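Local coordinates for novel protein similar to vertebrate potassium voltage-gated channel, subfamily H (Eag-related) family (Danio rerio, PDB 3UKN), which probably forms the pore of a voltage-gated potassium channel, of which this chain is the cytoplasmic C-linker and cyclic nucleotide-binding homology domain, at residues K19-F24 / R37-F42; T44-N49 / P105-I110; S149-Q154 / K191-I196. One frame throughout, in Å; residues are numbered along the deposited sequence.

Interaction 1: K19-F24 / R37-F42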
# COMPACT_ATOMS: atom_id res chain seq x y z
N LYS B 19 0.62 15.90 -1.29
CA LYS B 19 1.21 16.29 -0.02
C LYS B 19 2.42 15.41 0.30
O LYS B 19 3.45 15.90 0.74
CB LYS B 19 0.18 16.26 1.12
CG LYS B 19 -0.91 17.31 0.99
CD LYS B 19 -1.65 17.50 2.31
CE LYS B 19 -3.12 17.77 2.10
NZ LYS B 19 -3.81 16.59 1.51
N ASP B 20 2.28 14.11 0.07
CA ASP B 20 3.38 13.20 0.33
C ASP B 20 4.57 13.52 -0.56
O ASP B 20 5.72 13.36 -0.13
CB ASP B 20 2.94 11.75 0.12
CG ASP B 20 2.01 11.26 1.22
OD1 ASP B 20 1.61 12.08 2.08
OD2 ASP B 20 1.65 10.06 1.23
N LEU B 21 4.32 13.97 -1.79
CA LEU B 21 5.40 14.36 -2.69
C LEU B 21 6.10 15.63 -2.19
O LEU B 21 7.32 15.77 -2.27
CB LEU B 21 4.86 14.58 -4.10
CG LEU B 21 5.95 14.74 -5.14
CD1 LEU B 21 6.91 13.57 -5.07
CD2 LEU B 21 5.34 14.86 -6.53
N LYS B 22 5.31 16.57 -1.69
CA LYS B 22 5.88 17.78 -1.14
C LYS B 22 6.69 17.51 0.14
O LYS B 22 7.77 18.06 0.30
CB LYS B 22 4.78 18.83 -0.93
CG LYS B 22 4.27 19.38 -2.25
CD LYS B 22 3.14 20.39 -2.08
CE LYS B 22 2.78 21.03 -3.42
NZ LYS B 22 1.71 22.08 -3.32
N ASP B 23 6.17 16.66 1.02
CA ASP B 23 6.92 16.24 2.20
C ASP B 23 8.29 15.73 1.80
O ASP B 23 9.31 16.15 2.34
CB ASP B 23 6.19 15.12 2.92
CG ASP B 23 5.26 15.64 3.99
OD1 ASP B 23 4.79 16.79 3.89
OD2 ASP B 23 5.00 14.87 4.95
N PHE B 24 8.31 14.80 0.84
CA PHE B 24 9.56 14.16 0.43
C PHE B 24 10.59 15.17 -0.07
O PHE B 24 11.78 15.03 0.21
CB PHE B 24 9.27 13.10 -0.62
CG PHE B 24 10.50 12.42 -1.16
CD1 PHE B 24 10.89 11.18 -0.67
CD2 PHE B 24 11.25 12.99 -2.19
CE1 PHE B 24 12.01 10.52 -1.19
CE2 PHE B 24 12.37 12.34 -2.70
CZ PHE B 24 12.75 11.11 -2.21
N ARG B 37 10.47 20.20 -11.30
CA ARG B 37 10.42 19.08 -12.22
C ARG B 37 9.52 17.96 -11.70
O ARG B 37 8.76 17.35 -12.46
CB ARG B 37 11.82 18.52 -12.48
CG ARG B 37 12.74 19.49 -13.17
CD ARG B 37 14.17 18.99 -13.11
NE ARG B 37 14.35 17.75 -13.85
CZ ARG B 37 15.44 16.99 -13.77
NH1 ARG B 37 16.43 17.35 -12.97
NH2 ARG B 37 15.53 15.88 -14.48
N MET B 38 9.61 17.70 -10.39
CA MET B 38 8.89 16.60 -9.76
C MET B 38 7.39 16.84 -9.69
O MET B 38 6.60 15.92 -9.93
CB MET B 38 9.44 16.34 -8.34
CG MET B 38 10.90 15.88 -8.31
SD MET B 38 11.63 15.86 -6.66
CE MET B 38 10.64 14.65 -5.81
N LEU B 39 6.99 18.07 -9.37
CA LEU B 39 5.58 18.42 -9.24
C LEU B 39 4.84 18.42 -10.58
O LEU B 39 3.67 18.04 -10.65
CB LEU B 39 5.41 19.77 -8.53
CG LEU B 39 5.94 19.79 -7.09
CD1 LEU B 39 5.59 21.10 -6.39
CD2 LEU B 39 5.42 18.58 -6.28
N GLU B 40 5.52 18.84 -11.64
CA GLU B 40 4.91 18.82 -12.96
C GLU B 40 4.98 17.43 -13.59
O GLU B 40 4.11 17.05 -14.37
CB GLU B 40 5.49 19.92 -13.89
CG GLU B 40 7.01 20.01 -13.96
CD GLU B 40 7.51 21.36 -14.50
OE1 GLU B 40 8.73 21.49 -14.73
OE2 GLU B 40 6.69 22.30 -14.68
N CYS B 41 6.00 16.66 -13.24
CA CYS B 41 6.04 15.27 -13.69
C CYS B 41 4.99 14.43 -12.93
O CYS B 41 4.32 13.58 -13.52
CB CYS B 41 7.44 14.67 -13.55
SG CYS B 41 7.53 12.93 -14.02
N PHE B 42 4.83 14.71 -11.64
CA PHE B 42 3.73 14.12 -10.89
C PHE B 42 2.38 14.26 -11.61
O PHE B 42 1.70 13.26 -11.87
CB PHE B 42 3.62 14.74 -9.49
CG PHE B 42 2.43 14.25 -8.71
CD1 PHE B 42 2.46 13.03 -8.06
CD2 PHE B 42 1.27 15.01 -8.64
CE1 PHE B 42 1.36 12.56 -7.35
CE2 PHE B 42 0.15 14.55 -7.93
CZ PHE B 42 0.19 13.33 -7.29

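Interaction 2: T44-N49 / P105-I110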
# COMPACT_ATOMS: atom_id res chain seq x y z
N THR B 44 1.74 15.15 -14.59
CA THR B 44 1.82 14.63 -15.96
C THR B 44 1.71 13.11 -16.02
O THR B 44 1.28 12.54 -17.03
CB THR B 44 3.15 15.08 -16.64
OG1 THR B 44 2.97 16.35 -17.26
CG2 THR B 44 3.63 14.06 -17.68
N THR B 45 2.11 12.44 -14.94
CA THR B 45 2.14 10.97 -14.94
C THR B 45 1.11 10.32 -14.02
O THR B 45 1.02 9.10 -13.96
CB THR B 45 3.55 10.45 -14.57
OG1 THR B 45 3.87 10.85 -13.23
CG2 THR B 45 4.61 11.00 -15.52
N TRP B 46 0.32 11.13 -13.33
CA TRP B 46 -0.63 10.60 -12.35
C TRP B 46 -1.84 9.85 -12.91
O TRP B 46 -2.40 10.22 -13.94
CB TRP B 46 -1.15 11.74 -11.46
CG TRP B 46 -2.31 11.35 -10.60
CD1 TRP B 46 -3.64 11.58 -10.85
CD2 TRP B 46 -2.26 10.66 -9.35
NE1 TRP B 46 -4.41 11.08 -9.83
CE2 TRP B 46 -3.58 10.50 -8.89
CE3 TRP B 46 -1.21 10.16 -8.56
CZ2 TRP B 46 -3.89 9.87 -7.69
CZ3 TRP B 46 -1.52 9.53 -7.36
CH2 TRP B 46 -2.85 9.39 -6.94
N SER B 47 -2.24 8.79 -12.20
CA SER B 47 -3.57 8.18 -12.37
C SER B 47 -4.03 7.63 -11.02
O SER B 47 -3.21 7.21 -10.19
CB SER B 47 -3.56 7.07 -13.42
OG SER B 47 -2.86 5.94 -12.94
N VAL B 48 -5.33 7.61 -10.78
CA VAL B 48 -5.80 6.98 -9.56
C VAL B 48 -5.42 5.52 -9.54
O VAL B 48 -5.01 5.00 -8.50
CB VAL B 48 -7.30 7.11 -9.37
CG1 VAL B 48 -7.77 6.17 -8.25
CG2 VAL B 48 -7.65 8.54 -9.06
N ASN B 49 -5.55 4.85 -10.68
CA ASN B 49 -5.28 3.42 -10.77
C ASN B 49 -3.90 3.08 -10.22
O ASN B 49 -3.76 2.10 -9.50
CB ASN B 49 -5.43 2.90 -12.20
CG ASN B 49 -5.06 1.44 -12.34
OD1 ASN B 49 -5.74 0.56 -11.83
ND2 ASN B 49 -3.96 1.17 -13.03
N PRO B 105 -11.81 16.98 -12.55
CA PRO B 105 -12.01 16.98 -14.00
C PRO B 105 -10.67 16.87 -14.72
O PRO B 105 -9.73 17.56 -14.36
CB PRO B 105 -12.63 18.36 -14.26
CG PRO B 105 -13.28 18.72 -12.98
CD PRO B 105 -12.41 18.16 -11.90
N GLY B 106 -10.60 16.00 -15.72
CA GLY B 106 -9.38 15.82 -16.50
C GLY B 106 -8.34 14.94 -15.83
O GLY B 106 -7.28 14.67 -16.39
N GLU B 107 -8.65 14.50 -14.61
CA GLU B 107 -7.74 13.62 -13.87
C GLU B 107 -7.90 12.18 -14.38
O GLU B 107 -9.03 11.70 -14.54
CB GLU B 107 -8.00 13.71 -12.35
CG GLU B 107 -7.29 12.64 -11.51
CD GLU B 107 -7.55 12.78 -9.99
OE1 GLU B 107 -8.20 13.77 -9.57
OE2 GLU B 107 -7.10 11.89 -9.22
N PHE B 108 -6.79 11.51 -14.66
CA PHE B 108 -6.84 10.13 -15.18
C PHE B 108 -7.17 9.12 -14.09
O PHE B 108 -6.43 9.01 -13.10
CB PHE B 108 -5.50 9.74 -15.84
CG PHE B 108 -5.30 10.32 -17.20
CD1 PHE B 108 -5.57 9.57 -18.35
CD2 PHE B 108 -4.83 11.62 -17.35
CE1 PHE B 108 -5.38 10.11 -19.61
CE2 PHE B 108 -4.64 12.17 -18.62
CZ PHE B 108 -4.92 11.41 -19.75
N LEU B 109 -8.25 8.38 -14.25
CA LEU B 109 -8.54 7.26 -13.35
C LEU B 109 -7.62 6.12 -13.74
O LEU B 109 -7.02 5.48 -12.88
CB LEU B 109 -10.00 6.84 -13.47
CG LEU B 109 -10.38 5.59 -12.70
CD1 LEU B 109 -10.08 5.83 -11.24
CD2 LEU B 109 -11.86 5.28 -12.89
N ILE B 110 -7.49 5.91 -15.05
CA ILE B 110 -6.70 4.83 -15.63
C ILE B 110 -6.00 5.31 -16.89
O ILE B 110 -6.59 6.03 -17.70
CB ILE B 110 -7.63 3.66 -16.00
CG1 ILE B 110 -7.89 2.80 -14.76
CG2 ILE B 110 -7.03 2.82 -17.13
CD1 ILE B 110 -9.26 2.21 -14.71
O HOH W 1 -3.85 12.56 -14.28

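Interaction 3: S149-Q154 / K191-I196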
# COMPACT_ATOMS: atom_id res chain seq x y z
N SER B 149 -11.69 -10.76 -16.51
CA SER B 149 -10.91 -11.91 -16.04
C SER B 149 -10.15 -11.66 -14.75
O SER B 149 -8.93 -11.71 -14.71
CB SER B 149 -9.96 -12.41 -17.13
OG SER B 149 -10.61 -13.34 -17.98
N LEU B 150 -10.90 -11.43 -13.68
CA LEU B 150 -10.34 -10.89 -12.46
C LEU B 150 -9.71 -11.93 -11.53
O LEU B 150 -9.00 -11.56 -10.60
CB LEU B 150 -11.40 -10.09 -11.70
CG LEU B 150 -11.99 -8.91 -12.47
CD1 LEU B 150 -13.04 -8.19 -11.65
CD2 LEU B 150 -10.89 -7.94 -12.88
N THR B 151 -9.97 -13.21 -11.77
CA THR B 151 -9.59 -14.21 -10.77
C THR B 151 -8.49 -15.17 -11.20
O THR B 151 -8.29 -16.19 -10.54
CB THR B 151 -10.81 -15.04 -10.29
OG1 THR B 151 -11.20 -15.99 -11.30
CG2 THR B 151 -11.99 -14.14 -9.94
N LYS B 152 -7.78 -14.88 -12.28
CA LYS B 152 -6.73 -15.79 -12.71
C LYS B 152 -5.70 -16.03 -11.59
O LYS B 152 -5.80 -17.02 -10.88
CB LYS B 152 -6.09 -15.35 -14.04
CG LYS B 152 -7.10 -14.78 -15.03
CD LYS B 152 -7.69 -15.82 -15.97
CE LYS B 152 -8.56 -16.83 -15.25
NZ LYS B 152 -9.38 -17.62 -16.20
N GLU B 153 -4.74 -15.13 -11.40
CA GLU B 153 -4.60 -13.90 -12.16
C GLU B 153 -3.21 -13.34 -11.97
O GLU B 153 -2.49 -13.73 -11.05
CB GLU B 153 -5.65 -12.88 -11.72
N GLN B 154 -2.84 -12.43 -12.86
CA GLN B 154 -1.60 -11.70 -12.70
C GLN B 154 -1.82 -10.27 -13.18
O GLN B 154 -2.34 -9.43 -12.45
CB GLN B 154 -0.47 -12.37 -13.49
N LYS B 191 -19.65 -18.02 -9.36
CA LYS B 191 -20.78 -17.21 -9.80
C LYS B 191 -20.33 -15.80 -10.19
O LYS B 191 -20.85 -15.21 -11.13
CB LYS B 191 -21.90 -17.16 -8.74
CG LYS B 191 -22.30 -18.57 -8.30
CD LYS B 191 -23.62 -18.63 -7.56
CE LYS B 191 -23.76 -20.00 -6.86
NZ LYS B 191 -24.97 -20.14 -5.98
N PHE B 192 -19.36 -15.27 -9.45
CA PHE B 192 -18.84 -13.94 -9.70
C PHE B 192 -18.32 -13.83 -11.14
O PHE B 192 -18.63 -12.90 -11.87
CB PHE B 192 -17.74 -13.62 -8.66
CG PHE B 192 -17.01 -12.33 -8.92
CD1 PHE B 192 -17.39 -11.17 -8.28
CD2 PHE B 192 -15.96 -12.29 -9.82
CE1 PHE B 192 -16.72 -9.96 -8.53
CE2 PHE B 192 -15.27 -11.11 -10.08
CZ PHE B 192 -15.65 -9.93 -9.44
N VAL B 193 -17.53 -14.82 -11.55
CA VAL B 193 -17.02 -14.90 -12.91
C VAL B 193 -18.18 -14.90 -13.94
O VAL B 193 -18.14 -14.20 -14.94
CB VAL B 193 -16.18 -16.18 -13.10
CG1 VAL B 193 -15.77 -16.34 -14.56
CG2 VAL B 193 -14.95 -16.17 -12.19
N SER B 194 -19.20 -15.70 -13.66
CA SER B 194 -20.36 -15.77 -14.54
C SER B 194 -21.27 -14.55 -14.49
O SER B 194 -22.13 -14.42 -15.35
CB SER B 194 -21.18 -17.03 -14.27
OG SER B 194 -20.44 -18.18 -14.62
N GLU B 195 -21.11 -13.69 -13.48
CA GLU B 195 -22.07 -12.59 -13.32
C GLU B 195 -21.51 -11.18 -13.53
O GLU B 195 -22.25 -10.25 -13.87
CB GLU B 195 -22.74 -12.64 -11.95
CG GLU B 195 -23.24 -14.02 -11.54
CD GLU B 195 -24.69 -14.26 -11.91
OE1 GLU B 195 -25.36 -13.30 -12.32
OE2 GLU B 195 -25.14 -15.42 -11.78
N ILE B 196 -20.22 -11.00 -13.33
CA ILE B 196 -19.66 -9.67 -13.38
C ILE B 196 -19.92 -8.99 -14.71
O ILE B 196 -20.07 -7.76 -14.79
CB ILE B 196 -18.15 -9.67 -13.07
CG1 ILE B 196 -17.62 -8.22 -12.98
CG2 ILE B 196 -17.39 -10.52 -14.11
CD1 ILE B 196 -16.14 -8.15 -12.84

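Interaction 1: K19-F24 / R37-F42
The two helical segments run nearly antiparallel, 161° between their N-to-C directions, with their axes 10.8 Å apart at the closest, the CA atoms of Leu21 and Leu39 being the nearest across the pair. Together they form a helical hairpin at the start of the C-linker, the region that in KCNH channels joins the pore to the cyclic nucleotide-binding homology domain. Leu21 is the wedge of the interface. Its CG stands anti to the backbone N (chi1 -169°), which carries the branch point toward the other helix, where CD1 and CD2 diverge. Leu21 CD2 makes the closest approach, 3.4 Å from Phe42 CB, and lies obliquely to the ring. Leu21 CD2 also lies 3.7 Å from Leu39 CD2, the two leucines running alongside and pointing opposite ways. CD1 takes the other way and meets the end of Met38, with 4.0 Å from Leu21 CD1 to Met38 CE. The thioether chain of Met38 bends at chi3 (63°), and its terminal methyl is thereby shared between Leu21 and Phe24. At the exposed border the extended chain of Lys22 lies roughly perpendicular to Leu39, and it is the aliphatic part, not the ammonium group, that touches: Lys22 CE is 4.1 Å from Leu39 CD1. Phe42 carries the packing on toward Tyr14 and Trp46, whose rings it meets. A second subunit also covers this hairpin: its Leu57 packs on Leu21 and its Ile69 on Met38, while Arg37 forms a salt bridge with its Asp68. On the Phe24 side, the ring stands roughly perpendicular to the Met38 chain, and Phe24 CD2 lies 4.0 Å from Met38 CE, oblique to the ring plane.

Interaction 2: T44-N49 / P105-I110
Three direct hydrogen bonds tie the chain leaving helix 32-45 to the strand region at 105-110. Two are between backbones: Val48 N donates to Phe108 O at 2.9 Å, in the carbonyl plane, and Asn49 N donates to Leu109 O at 2.7 Å, nearly along the C=O axis. The third joins side chains. The indole N-H of Trp46 points to Glu107, with 2.9 Å from Trp46 NE1 to Glu107 OE2 and an angle of 154° at the hydrogen. The oxygen lies near the indole plane, but the N-H meets it from above the carboxylate plane, the two planes being 57° apart. One water adds a bridge, donating to Trp46 O and accepting from Phe108 N. Apolar contact flanks the polar bonds, with Val48 CB 3.6 Å from Leu109 CD1 and Asn49 CB 3.6 Å from Ile110 CG1.

A second shell fixes the polar ends. Glu107 OE1 accepts from Ala104 N, leaving OE2 turned to the indole, and the buried amide of Asn49 is gripped by Gln117 N, Ala115 O and Tyr120 OH. Strand 108-110 carries a classic beta bulge, Leu109 and Ile110 together pairing with the single Val162 of strand 161-164. The contact thus joins the C-linker to the edge strand of the cupin-like beta roll, with Leu13 and Tyr14 of helix 13-27 packed against Trp46 and strand 118-122 behind Leu109 and Ile110.

Interaction 3: S149-Q154 / K191-I196
From Ser149 the loop enters the contact at Leu150, whose side chain is the main link to helix 186-199. Its CG lies anti to the carbonyl carbon (chi1 -60°) and its CD1 methyl does all the close touching. That methyl comes in at the edge of the Phe192 ring, in the ring plane, with 3.8 Å from Leu150 CD1 to Phe192 CZ. It also abuts Ile196 tip to tip: Leu150 CD1 and Ile196 CD1 are 3.3 Å apart, tighter than usual van der Waals contact. Phe192 and Ile196 are one turn apart on the helix, joined by the bond from Ile196 N to Phe192 O, so a single methyl bears on both. Leu150 is held at its backbone as well, its O accepting from Arg179 NE.

This loop, between strands 144-146 and 161-164 of the beta roll, lies in the place of the phosphate-binding cassette of cyclic nucleotide-binding domains, and it meets the second of the two helices after the roll, 186-199, in the position of their C-helix. Helix 175-184 fills in beside them, its Leu182 touching both Thr151 and Phe192.

Thr151 comes next and meets the helix at its more exposed margin. Its OG1 sits between the backbone N and carbonyl carbon (chi1 75°), putting Thr151 OG1 3.9 Å from Val193 CG2, while its methyl CG2 lies obliquely to the Phe192 ring.

In the fold
The three contacts come in series along the chain, following one another without overlap. Interactions 1 and 2 share helix 32-45 and have centres 15 Å apart, on the same side of the chain's centre. Interaction 3 lies on the opposite side, its centre 25 Å from that of interaction 2 and 36 Å from that of interaction 1. The set therefore runs from the C-linker hairpin, where a second subunit packs, through the junction with strand 108-110, to helix 186-199. Interaction 2 is a direct join between linker and homology domain, so the linker is bonded to the edge of the roll as well as continuous with it in sequence.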